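Side-chain contacts in RimK-related lysine biosynthesis protein (PDB 5K2M), which probably ligates an amino acid to an acidic carrier or substrate at the expense of ATP, as an ATP-grasp enzyme of the RimK family, LysX subfamily: residues Leu10-Glu13 with Glu14-Lys18; Met246-Lys249 with Asn250-Val254. All coordinates share one frame; numbering follows the deposited sequence.

Contact 1: residues Leu10-Glu13 with Glu14-Lys18; sequences LRRE and EMAIK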
# COMPACT_ATOMS: atom_id res chain seq x y z
N LEU A 10 34.18 6.56 34.48
CA LEU A 10 33.88 6.76 35.89
C LEU A 10 34.97 7.61 36.52
O LEU A 10 36.00 7.09 36.96
CB LEU A 10 33.73 5.42 36.61
CG LEU A 10 32.57 4.54 36.13
CD1 LEU A 10 32.64 3.17 36.77
CD2 LEU A 10 31.22 5.18 36.40
N ARG A 11 34.74 8.92 36.54
CA ARG A 11 35.65 9.86 37.21
C ARG A 11 35.39 9.77 38.72
O ARG A 11 34.51 9.03 39.17
CB ARG A 11 35.41 11.31 36.73
CG ARG A 11 35.59 11.53 35.23
CD ARG A 11 34.94 12.82 34.73
NE ARG A 11 33.48 12.77 34.77
CZ ARG A 11 32.67 13.76 34.37
NH1 ARG A 11 33.17 14.89 33.88
NH2 ARG A 11 31.34 13.63 34.47
N ARG A 12 36.16 10.50 39.50
CA ARG A 12 35.97 10.52 40.94
C ARG A 12 34.52 10.87 41.31
O ARG A 12 33.93 10.25 42.18
CB ARG A 12 36.96 11.49 41.58
CG ARG A 12 36.66 11.87 43.02
CD ARG A 12 36.63 10.68 43.97
NE ARG A 12 35.78 10.96 45.12
CZ ARG A 12 36.07 11.83 46.09
NH1 ARG A 12 37.21 12.52 46.07
NH2 ARG A 12 35.21 12.00 47.09
N GLU A 13 33.95 11.87 40.63
CA GLU A 13 32.55 12.24 40.85
C GLU A 13 31.59 11.04 40.75
O GLU A 13 30.74 10.84 41.63
CB GLU A 13 32.11 13.34 39.88
CG GLU A 13 32.65 14.73 40.19
CD GLU A 13 33.99 15.05 39.52
OE1 GLU A 13 34.34 16.25 39.44
OE2 GLU A 13 34.71 14.11 39.09
N GLU A 14 31.75 10.23 39.69
CA GLU A 14 30.85 9.09 39.45
C GLU A 14 31.02 7.99 40.49
O GLU A 14 30.04 7.36 40.90
CB GLU A 14 31.03 8.51 38.03
CG GLU A 14 30.37 9.34 36.94
CD GLU A 14 31.12 10.62 36.61
OE1 GLU A 14 32.36 10.56 36.44
OE2 GLU A 14 30.48 11.70 36.53
N MET A 15 32.25 7.76 40.92
CA MET A 15 32.50 6.78 41.98
C MET A 15 31.88 7.23 43.31
O MET A 15 31.38 6.41 44.07
CB MET A 15 34.01 6.51 42.15
CG MET A 15 34.72 5.95 40.91
SD MET A 15 34.02 4.43 40.21
CE MET A 15 34.06 3.28 41.59
N ALA A 16 31.92 8.53 43.59
CA ALA A 16 31.29 9.05 44.80
C ALA A 16 29.77 8.93 44.68
O ALA A 16 29.09 8.53 45.62
CB ALA A 16 31.72 10.49 45.04
N ILE A 17 29.24 9.26 43.50
CA ILE A 17 27.79 9.16 43.28
C ILE A 17 27.35 7.72 43.49
O ILE A 17 26.34 7.46 44.14
CB ILE A 17 27.39 9.70 41.89
CG1 ILE A 17 27.60 11.21 41.86
CG2 ILE A 17 25.92 9.41 41.60
CD1 ILE A 17 27.69 11.81 40.48
N LYS A 18 28.12 6.77 42.95
CA LYS A 18 27.82 5.36 43.07
C LYS A 18 27.76 4.91 44.52
O LYS A 18 26.81 4.24 44.92
CB LYS A 18 28.87 4.54 42.31
CG LYS A 18 28.79 3.05 42.55
CD LYS A 18 29.72 2.31 41.60
CE LYS A 18 29.45 0.82 41.56
NZ LYS A 18 30.45 0.09 42.38
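Glu14 sets its CG beside its own backbone N (chi1 -77°) and then bends at chi2 (75°), which folds its carboxylate back toward the start of the helix, where Arg11, bent at chi3, brings its guanidinium to meet it. The two flat groups lie 15° from parallel and are joined side-on, one nitrogen to each oxygen: Arg11 NE reaches Glu14 OE1 at 3.0 Å, close to the guanidinium plane, and Arg11 NH2 reaches Glu14 OE2 at 3.0 Å, tilted further from it. Both oxygens are met on the syn side, though each donor is tilted out of the carboxylate plane, NH2 more so. The anti lone pair of Glu14 OE1 takes the backbone N-H of Arg11 (N to OE1 2.9 Å), a bent bond, so this oxygen is gripped twice by one residue. Arg49 adds a salt bridge to Glu14 OE2, and Glu247 one to Arg11 NH1. An alanine at Glu14 would remove all three bonds, and would probably leave Arg49 without this carboxylate and the Arg11 guanidinium held mainly by Glu247. Beside this pair, Leu10 CD2 packs on Glu14 CB at 3.7 Å, while Leu10 CB meets Met15 SD at 3.7 Å, the two chains crossing nearly at right angles. Arg11 O accepts Met15 N at 3.1 Å, and Glu13 O accepts Ile17 N at 2.9 Å. With Arg11 at the N-cap, Glu14 supplies the N3-to-N-cap half of a capping box, opening helix 12-24 of the beta-alpha-beta unit formed with strands 2-7 and 26-31.

Contact 2: residues Met246-Lys249 with Asn250-Val254; sequences MEFK and NAARV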
# COMPACT_ATOMS: atom_id res chain seq x y z
N MET A 246 27.48 18.79 36.46
CA MET A 246 28.50 19.33 37.37
C MET A 246 29.70 18.41 37.63
O MET A 246 29.54 17.22 37.95
CB MET A 246 27.85 19.70 38.70
CG MET A 246 27.14 18.56 39.41
SD MET A 246 26.48 18.99 41.03
CE MET A 246 25.42 20.35 40.60
N GLU A 247 30.90 18.95 37.50
CA GLU A 247 32.06 18.34 38.13
C GLU A 247 32.26 19.05 39.47
O GLU A 247 31.87 20.21 39.63
CB GLU A 247 33.31 18.42 37.24
CG GLU A 247 33.37 17.35 36.15
CD GLU A 247 34.57 17.52 35.23
OE1 GLU A 247 34.68 18.59 34.62
OE2 GLU A 247 35.39 16.59 35.10
N PHE A 248 32.83 18.34 40.44
CA PHE A 248 32.93 18.86 41.80
C PHE A 248 34.03 18.27 42.67
O PHE A 248 34.10 18.59 43.86
CB PHE A 248 31.56 18.70 42.51
CG PHE A 248 31.04 17.28 42.53
CD1 PHE A 248 31.51 16.36 43.46
CD2 PHE A 248 30.07 16.88 41.63
CE1 PHE A 248 31.03 15.06 43.48
CE2 PHE A 248 29.57 15.59 41.64
CZ PHE A 248 30.05 14.68 42.56
N LYS A 249 34.91 17.44 42.11
CA LYS A 249 35.89 16.75 42.94
C LYS A 249 36.82 17.72 43.66
O LYS A 249 37.18 17.48 44.81
CB LYS A 249 36.69 15.70 42.15
CG LYS A 249 37.70 16.26 41.15
CD LYS A 249 38.39 15.12 40.42
CE LYS A 249 39.48 15.63 39.48
NZ LYS A 249 38.92 16.44 38.35
N ASN A 250 37.19 18.81 43.00
CA ASN A 250 38.04 19.82 43.65
C ASN A 250 37.22 20.65 44.64
O ASN A 250 37.71 20.99 45.71
CB ASN A 250 38.73 20.73 42.63
CG ASN A 250 39.65 19.97 41.68
OD1 ASN A 250 40.62 19.32 42.10
ND2 ASN A 250 39.34 20.03 40.40
N ALA A 251 35.97 20.94 44.27
CA ALA A 251 35.09 21.74 45.13
C ALA A 251 34.72 21.01 46.42
O ALA A 251 34.72 21.61 47.50
CB ALA A 251 33.83 22.15 44.38
N ALA A 252 34.41 19.73 46.31
CA ALA A 252 34.12 18.90 47.48
C ALA A 252 35.37 18.73 48.35
O ALA A 252 35.29 18.83 49.57
CB ALA A 252 33.59 17.54 47.06
N ARG A 253 36.52 18.50 47.72
CA ARG A 253 37.77 18.35 48.47
C ARG A 253 38.08 19.60 49.30
O ARG A 253 38.56 19.50 50.42
CB ARG A 253 38.95 18.04 47.53
CG ARG A 253 40.30 17.97 48.24
CD ARG A 253 41.45 17.59 47.32
NE ARG A 253 41.49 18.43 46.12
CZ ARG A 253 41.97 19.67 46.06
NH1 ARG A 253 42.49 20.26 47.13
NH2 ARG A 253 41.93 20.33 44.91
N VAL A 254 37.75 20.76 48.75
CA VAL A 254 38.17 22.05 49.31
C VAL A 254 37.15 22.64 50.31
O VAL A 254 37.51 23.40 51.20
CB VAL A 254 38.53 23.00 48.12
CG1 VAL A 254 38.30 24.46 48.43
CG2 VAL A 254 39.96 22.75 47.67
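The first turn of helix 249-255, in the ATP-grasp domain, begins at Phe248, whose backbone occupies the N-cap position. Phe248 O receives the N-H of Ala252 at 2.7 Å in an almost straight bond (173°), with the donor nearly in line with the carbonyl. The same turn brings the Ala252 methyl to the ring edge of Phe248, near the ring plane, with CB 4.3 Å from CD1. One residue on, Lys249 O accepts Arg253 N at 3.2 Å, but the donor stands well above the carbonyl plane. Lys249 and Asn250 run side by side, pointing the same way. Arg253, bent at chi3 (51°), swings its guanidinium back along the helix, and its NH2 lies 3.3 Å from Asn250 OD1, which sits at the guanidinium edge, in its plane. The other end of that amide, Asn250 ND2, bonds to a modified side chain on the chain of another protein. Around the turn, Phe248 packs on Met259 and Ala260 of helix 259-272 and on Tyr175 of strand 170-177, while Asn250 touches Ala202 of strand 201-204.

The two helix starts lie far apart in sequence, contact 1 near the N-terminus and contact 2 near the C-terminus, yet their centres are only 11 Å apart. They touch directly: Glu13 OE1 probably accepts from both Phe248 N (2.8 Å) and Lys249 N (3.0 Å), and Arg12 packs on Lys249. One acidic side chain from helix 12-24 thus appears to hold the N-H groups that open helix 249-255, tying the unit of the parallel sheet to the ATP-grasp domain. Helix 259-272 lies against both, touching Ile17 in one and Phe248 in the other. Magnesium and ADP are near but not touched: the Arg11 side chain is about 11 Å from a magnesium ion.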